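Local coordinates for GH3 beta-N-acetylglucosaminidase (Paenibacillaceae, PDB 6K5J), which hydrolyses beta-linked N-acetylglucosamine from its substrates as a glycoside hydrolase of family 3, probably at their non-reducing ends, at residues V393-R398 with V454-I459; I429-T434 with P462-L467. One frame throughout, in Å; residues are numbered along the deposited sequence.

Contact 1 and contact 2 sit about 7 Å apart between centres, at the C-terminal ends of neighbouring strands in one mixed sheet. Contact 1 lies inside the sheet: strands 390-396 and 450-455 run parallel, and nearly everything that meets is buried and apolar, with a single backbone bond across. Contact 2 lies farther from the middle of the chain and packs the loop after strand 424-430 on the start of helix 462-472; there a glutamine amide and a water do much of the joining, and Asp463 is exposed. Two hydrogen bonds tie the contacts together: Trp394 O with Ile429 N, and Tyr456 N with Gln464 OE1.

Contact 1: V393-R398 with V454-I459; sequences VWPEVR and VSYNAI
Pro395 fills the space between Val454 and Tyr456, its ring directed at the neighbouring strand. CG of Pro395 lies 3.6 Å from CB of Tyr456, while CD of Pro395 meets CB of Val454 at 3.8 Å, the two side chains crossing at about a right angle. CD of Pro395 also sits 3.3 Å from O of Val454, and proline has no N-H to offer this carbonyl. Trp394 points its CB away, but its ring swings back: CG lies anti to the backbone N (chi1 180°), and the turn about the next bond (chi2 -102°) lays the ring beside Val454, CE3 of Trp394 3.9 Å from CG2 of Val454; Pro395 CD covers one ring face near the rim. An alanine in place of Trp394 would probably leave both Val454 methyls and Pro395 CD without the indole they pack on, opening a gap beside the strand. Farther along, CG2 of Val397 crosses the Tyr456 phenol at its hydroxyl end, 3.5 Å from CZ of Tyr456.

The polar parts lie around this centre. Val454 N donates to Val393 O at 3.0 Å, close to straight at 156°. The Tyr456 hydroxyl is hydrogen-bonded to NH1 of Arg485, and the side chain touches Met88, in the family's N-terminal, TIM-barrel part. On the opposite side of strand 390-396 from Pro395, Arg398 grips Glu396 side-on, NE and NH2 both on OE2, with NE 2.6 Å from that oxygen; NH1 of Arg398 has Glu437 as a second charged partner.

From here the chain leaves strand 390-396 for 424-430 and strand 450-455 for 478-483, in opposite directions across the sheet. That is a topological switch point of a doubly wound alpha/beta fold, consistent with the alpha/beta sandwich domain that follows the TIM barrel in many family 3 enzymes.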
loop_
_atom_site.group_PDB
_atom_site.type_symbol
_atom_site.label_atom_id
_atom_site.label_comp_id
_atom_site.label_asym_id
_atom_site.label_seq_id
_atom_site.Cartn_x
_atom_site.Cartn_y
_atom_site.Cartn_z
ATOM N N VAL A 393 -22.147 -10.652 9.402
ATOM C CA VAL A 393 -21.959 -9.269 9.821
ATOM C C VAL A 393 -20.803 -8.690 9.014
ATOM O O VAL A 393 -19.664 -9.157 9.122
ATOM C CB VAL A 393 -21.701 -9.172 11.332
ATOM C CG1 VAL A 393 -21.679 -7.715 11.777
ATOM C CG2 VAL A 393 -22.777 -9.937 12.095
ATOM N N TRP A 394 -21.094 -7.696 8.183
ATOM C CA TRP A 394 -20.136 -7.213 7.195
ATOM C C TRP A 394 -19.741 -5.784 7.526
ATOM O O TRP A 394 -20.614 -4.904 7.574
ATOM C CB TRP A 394 -20.714 -7.296 5.783
ATOM C CG TRP A 394 -19.759 -6.796 4.733
ATOM C CD1 TRP A 394 -19.793 -5.581 4.102
ATOM C CD2 TRP A 394 -18.621 -7.489 4.206
ATOM N NE1 TRP A 394 -18.739 -5.474 3.221
ATOM C CE2 TRP A 394 -18.005 -6.631 3.266
ATOM C CE3 TRP A 394 -18.055 -8.749 4.447
ATOM C CZ2 TRP A 394 -16.861 -6.997 2.551
ATOM C CZ3 TRP A 394 -16.910 -9.110 3.738
ATOM C CH2 TRP A 394 -16.327 -8.233 2.805
ATOM N N PRO A 395 -18.458 -5.503 7.751
ATOM C CA PRO A 395 -18.037 -4.149 8.119
ATOM C C PRO A 395 -17.712 -3.296 6.906
ATOM O O PRO A 395 -17.223 -3.775 5.884
ATOM C CB PRO A 395 -16.774 -4.413 8.950
ATOM C CG PRO A 395 -16.139 -5.607 8.232
ATOM C CD PRO A 395 -17.316 -6.439 7.693
ATOM N N GLU A 396 -17.990 -1.999 7.026
ATOM C CA GLU A 396 -17.655 -1.067 5.958
ATOM C C GLU A 396 -16.989 0.158 6.564
ATOM O O GLU A 396 -17.403 0.647 7.622
ATOM C CB GLU A 396 -18.893 -0.657 5.125
ATOM C CG GLU A 396 -19.927 0.156 5.881
ATOM C CD GLU A 396 -21.005 0.771 4.985
ATOM O OE1 GLU A 396 -21.034 0.482 3.764
ATOM O OE2 GLU A 396 -21.828 1.551 5.517
ATOM N N VAL A 397 -15.923 0.617 5.908
ATOM C CA VAL A 397 -15.258 1.847 6.315
ATOM C C VAL A 397 -16.135 3.027 5.917
ATOM O O VAL A 397 -16.587 3.128 4.769
ATOM C CB VAL A 397 -13.862 1.940 5.680
ATOM C CG1 VAL A 397 -13.225 3.304 5.968
ATOM C CG2 VAL A 397 -12.966 0.816 6.197
ATOM N N ARG A 398 -16.403 3.914 6.871
ATOM C CA ARG A 398 -17.262 5.060 6.611
ATOM C C ARG A 398 -16.540 6.393 6.706
ATOM O O ARG A 398 -16.900 7.322 5.982
ATOM C CB ARG A 398 -18.452 5.044 7.569
ATOM C CG ARG A 398 -19.279 3.800 7.374
ATOM C CD ARG A 398 -20.497 3.760 8.242
ATOM N NE ARG A 398 -21.387 2.701 7.788
ATOM C CZ ARG A 398 -22.283 2.109 8.561
ATOM N NH1 ARG A 398 -22.407 2.479 9.834
ATOM N NH2 ARG A 398 -23.049 1.150 8.058
ATOM N N VAL A 454 -17.405 -10.883 10.064
ATOM C CA VAL A 454 -16.181 -10.441 9.411
ATOM C C VAL A 454 -15.679 -9.241 10.208
ATOM O O VAL A 454 -16.343 -8.203 10.270
ATOM C CB VAL A 454 -16.423 -10.094 7.939
ATOM C CG1 VAL A 454 -15.144 -9.584 7.308
ATOM C CG2 VAL A 454 -16.913 -11.320 7.178
ATOM N N SER A 455 -14.532 -9.394 10.871
ATOM C CA SER A 455 -13.973 -8.280 11.620
ATOM C C SER A 455 -13.041 -7.459 10.728
ATOM O O SER A 455 -12.537 -7.925 9.704
ATOM C CB SER A 455 -13.239 -8.763 12.880
ATOM O OG SER A 455 -12.028 -9.443 12.586
ATOM N N TYR A 456 -12.842 -6.205 11.119
ATOM C CA TYR A 456 -12.037 -5.277 10.329
ATOM C C TYR A 456 -11.314 -4.372 11.323
ATOM O O TYR A 456 -11.890 -3.398 11.817
ATOM C CB TYR A 456 -12.913 -4.496 9.353
ATOM C CG TYR A 456 -12.169 -3.617 8.367
ATOM C CD1 TYR A 456 -11.545 -2.447 8.779
ATOM C CD2 TYR A 456 -12.113 -3.945 7.016
ATOM C CE1 TYR A 456 -10.866 -1.636 7.875
ATOM C CE2 TYR A 456 -11.446 -3.131 6.106
ATOM C CZ TYR A 456 -10.830 -1.984 6.541
ATOM O OH TYR A 456 -10.171 -1.180 5.640
ATOM N N ASN A 457 -10.071 -4.728 11.639
ATOM C CA ASN A 457 -9.275 -4.040 12.655
ATOM C C ASN A 457 -10.075 -3.827 13.942
ATOM O O ASN A 457 -10.069 -2.750 14.539
ATOM C CB ASN A 457 -8.726 -2.717 12.112
ATOM C CG ASN A 457 -7.546 -2.927 11.176
ATOM O OD1 ASN A 457 -7.103 -4.059 10.967
ATOM N ND2 ASN A 457 -7.040 -1.845 10.605
ATOM N N ALA A 458 -10.754 -4.894 14.380
ATOM C CA ALA A 458 -11.422 -4.891 15.682
ATOM C C ALA A 458 -10.458 -4.555 16.817
ATOM O O ALA A 458 -10.876 -4.018 17.854
ATOM C CB ALA A 458 -12.073 -6.255 15.931
ATOM N N ILE A 459 -9.172 -4.877 16.651
ATOM C CA ILE A 459 -8.162 -4.523 17.643
ATOM C C ILE A 459 -8.049 -3.010 17.840
ATOM O O ILE A 459 -7.618 -2.555 18.905
ATOM C CB ILE A 459 -6.801 -5.137 17.246
ATOM C CG1 ILE A 459 -5.756 -4.854 18.329
ATOM C CG2 ILE A 459 -6.334 -4.583 15.886
ATOM C CD1 ILE A 459 -4.813 -5.964 18.601
#

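Contact 2: I429-T434 with P462-L467; sequences IGVQPT and PDQAAL
Val431 and Gln464 make the one direct hydrogen bond of this contact, NE2 of Gln464 donating a hydrogen bond to O of Val431 at 2.9 Å. The N-H...O angle is 151°, moderately bent, and the donor arrives in the carbonyl plane, on a lone pair of Val431 O; Ser461 OG is hydrogen-bonded to the same oxygen. Gln464 reaches this far because CG is anti to its backbone N (chi1 -171°) and the chain stays extended beyond it. Its other amide atom, OE1, takes the backbone N-H of Tyr456, and with both ends engaged the amide is held in one orientation. This buried side chain therefore links two loops that follow different strands.

A second polar link runs through water. One water donates to O of Pro433 at 2.8 Å and to OD2 of Asp463 at 2.6 Å, bridging the loop to the exposed side of the first helical turn.

Van der Waals packing completes the contact. The Pro433 ring leans on the backbone of that turn, CD lying 3.7 Å from N of Gln464 and 4.1 Å from CB of Asp463. Val431 directs its CB away from the helix, yet CG1 of Val431 still comes within 3.8 Å of NE2 of Gln464. Deeper in, Ile429 and Leu467 form the apolar pair and reach toward each other tip to tip, CD1 of Ile429 being 4.0 Å from CD2 of Leu467, and helix 435-447 closes in on both, with Ile441 against Ile429 and Gln442 against Leu467.

Pro433 also touches Val438, and Thr434 N-caps helix 435-447, so this loop is the beta-alpha turn that starts the crossover back to strand 450-455. The packing of such a turn against the next helix, 462-472, is consistent with the beta-alpha-beta crossovers of a doubly wound, Rossmann-like alpha/beta domain.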
loop_
_atom_site.group_PDB
_atom_site.type_symbol
_atom_site.label_atom_id
_atom_site.label_comp_id
_atom_site.label_asym_id
_atom_site.label_seq_id
_atom_site.Cartn_x
_atom_site.Cartn_y
_atom_site.Cartn_z
ATOM N N ILE A 429 -22.469 -3.168 8.795
ATOM C CA ILE A 429 -22.316 -2.270 9.929
ATOM C C ILE A 429 -21.017 -1.492 9.755
ATOM O O ILE A 429 -20.154 -1.846 8.951
ATOM C CB ILE A 429 -22.330 -3.020 11.276
ATOM C CG1 ILE A 429 -21.074 -3.885 11.425
ATOM C CG2 ILE A 429 -23.613 -3.851 11.403
ATOM C CD1 ILE A 429 -20.858 -4.429 12.842
ATOM N N GLY A 430 -20.894 -0.405 10.505
ATOM C CA GLY A 430 -19.683 0.382 10.451
ATOM C C GLY A 430 -18.541 -0.297 11.178
ATOM O O GLY A 430 -18.739 -1.075 12.116
ATOM N N VAL A 431 -17.322 -0.009 10.715
ATOM C CA VAL A 431 -16.135 -0.505 11.408
ATOM C C VAL A 431 -16.137 -0.030 12.851
ATOM O O VAL A 431 -15.658 -0.732 13.753
ATOM C CB VAL A 431 -14.871 -0.065 10.642
ATOM C CG1 VAL A 431 -13.622 -0.230 11.489
ATOM C CG2 VAL A 431 -14.751 -0.861 9.364
ATOM N N GLN A 432 -16.683 1.161 13.096
ATOM C CA GLN A 432 -17.098 1.604 14.423
ATOM C C GLN A 432 -18.624 1.580 14.434
ATOM O O GLN A 432 -19.273 2.576 14.075
ATOM C CB GLN A 432 -16.560 3.002 14.732
ATOM C CG GLN A 432 -15.039 3.107 14.587
ATOM C CD GLN A 432 -14.569 4.544 14.490
ATOM O OE1 GLN A 432 -14.696 5.314 15.444
ATOM N NE2 GLN A 432 -14.029 4.916 13.334
ATOM N N PRO A 433 -19.243 0.462 14.803
ATOM C CA PRO A 433 -20.691 0.328 14.613
ATOM C C PRO A 433 -21.470 1.257 15.533
ATOM O O PRO A 433 -21.069 1.535 16.665
ATOM C CB PRO A 433 -20.957 -1.143 14.954
ATOM C CG PRO A 433 -19.867 -1.498 15.916
ATOM C CD PRO A 433 -18.656 -0.723 15.457
ATOM N N THR A 434 -22.594 1.747 15.019
ATOM C CA THR A 434 -23.485 2.570 15.821
ATOM C C THR A 434 -24.178 1.724 16.892
ATOM O O THR A 434 -24.197 0.489 16.838
ATOM C CB THR A 434 -24.531 3.242 14.934
ATOM O OG1 THR A 434 -25.475 2.261 14.499
ATOM C CG2 THR A 434 -23.873 3.874 13.708
ATOM N N PRO A 462 -12.960 -0.504 19.596
ATOM C CA PRO A 462 -13.534 -1.140 20.799
ATOM C C PRO A 462 -14.997 -1.545 20.677
ATOM O O PRO A 462 -15.377 -2.597 21.207
ATOM C CB PRO A 462 -13.337 -0.061 21.875
ATOM C CG PRO A 462 -12.116 0.693 21.411
ATOM C CD PRO A 462 -12.267 0.758 19.913
ATOM N N ASP A 463 -15.840 -0.741 20.020
ATOM C CA ASP A 463 -17.253 -1.106 19.911
ATOM C C ASP A 463 -17.452 -2.315 19.008
ATOM O O ASP A 463 -18.383 -3.105 19.221
ATOM C CB ASP A 463 -18.078 0.074 19.392
ATOM C CG ASP A 463 -18.063 1.261 20.339
ATOM O OD1 ASP A 463 -17.875 1.051 21.554
ATOM O OD2 ASP A 463 -18.233 2.399 19.858
ATOM N N GLN A 464 -16.603 -2.463 17.986
ATOM C CA GLN A 464 -16.633 -3.666 17.166
ATOM C C GLN A 464 -16.220 -4.886 17.980
ATOM O O GLN A 464 -16.881 -5.929 17.933
ATOM C CB GLN A 464 -15.718 -3.500 15.950
ATOM C CG GLN A 464 -15.844 -4.620 14.935
ATOM C CD GLN A 464 -14.775 -4.565 13.847
ATOM O OE1 GLN A 464 -14.341 -5.600 13.363
ATOM N NE2 GLN A 464 -14.346 -3.359 13.472
ATOM N N ALA A 465 -15.121 -4.776 18.734
ATOM C CA ALA A 465 -14.650 -5.920 19.507
ATOM C C ALA A 465 -15.652 -6.305 20.586
ATOM O O ALA A 465 -15.848 -7.493 20.871
ATOM C CB ALA A 465 -13.280 -5.623 20.122
ATOM N N ALA A 466 -16.302 -5.311 21.194
ATOM C CA ALA A 466 -17.271 -5.594 22.248
ATOM C C ALA A 466 -18.487 -6.330 21.700
ATOM O O ALA A 466 -18.995 -7.254 22.344
ATOM C CB ALA A 466 -17.685 -4.294 22.940
ATOM N N LEU A 467 -18.966 -5.937 20.514
ATOM C CA LEU A 467 -20.051 -6.671 19.874
ATOM C C LEU A 467 -19.662 -8.125 19.646
ATOM O O LEU A 467 -20.434 -9.043 19.949
ATOM C CB LEU A 467 -20.436 -6.006 18.550
ATOM C CG LEU A 467 -21.389 -6.790 17.642
ATOM C CD1 LEU A 467 -22.676 -7.116 18.377
ATOM C CD2 LEU A 467 -21.689 -6.009 16.368
HETATM O O HOH W 1 -18.624 2.757 17.278
#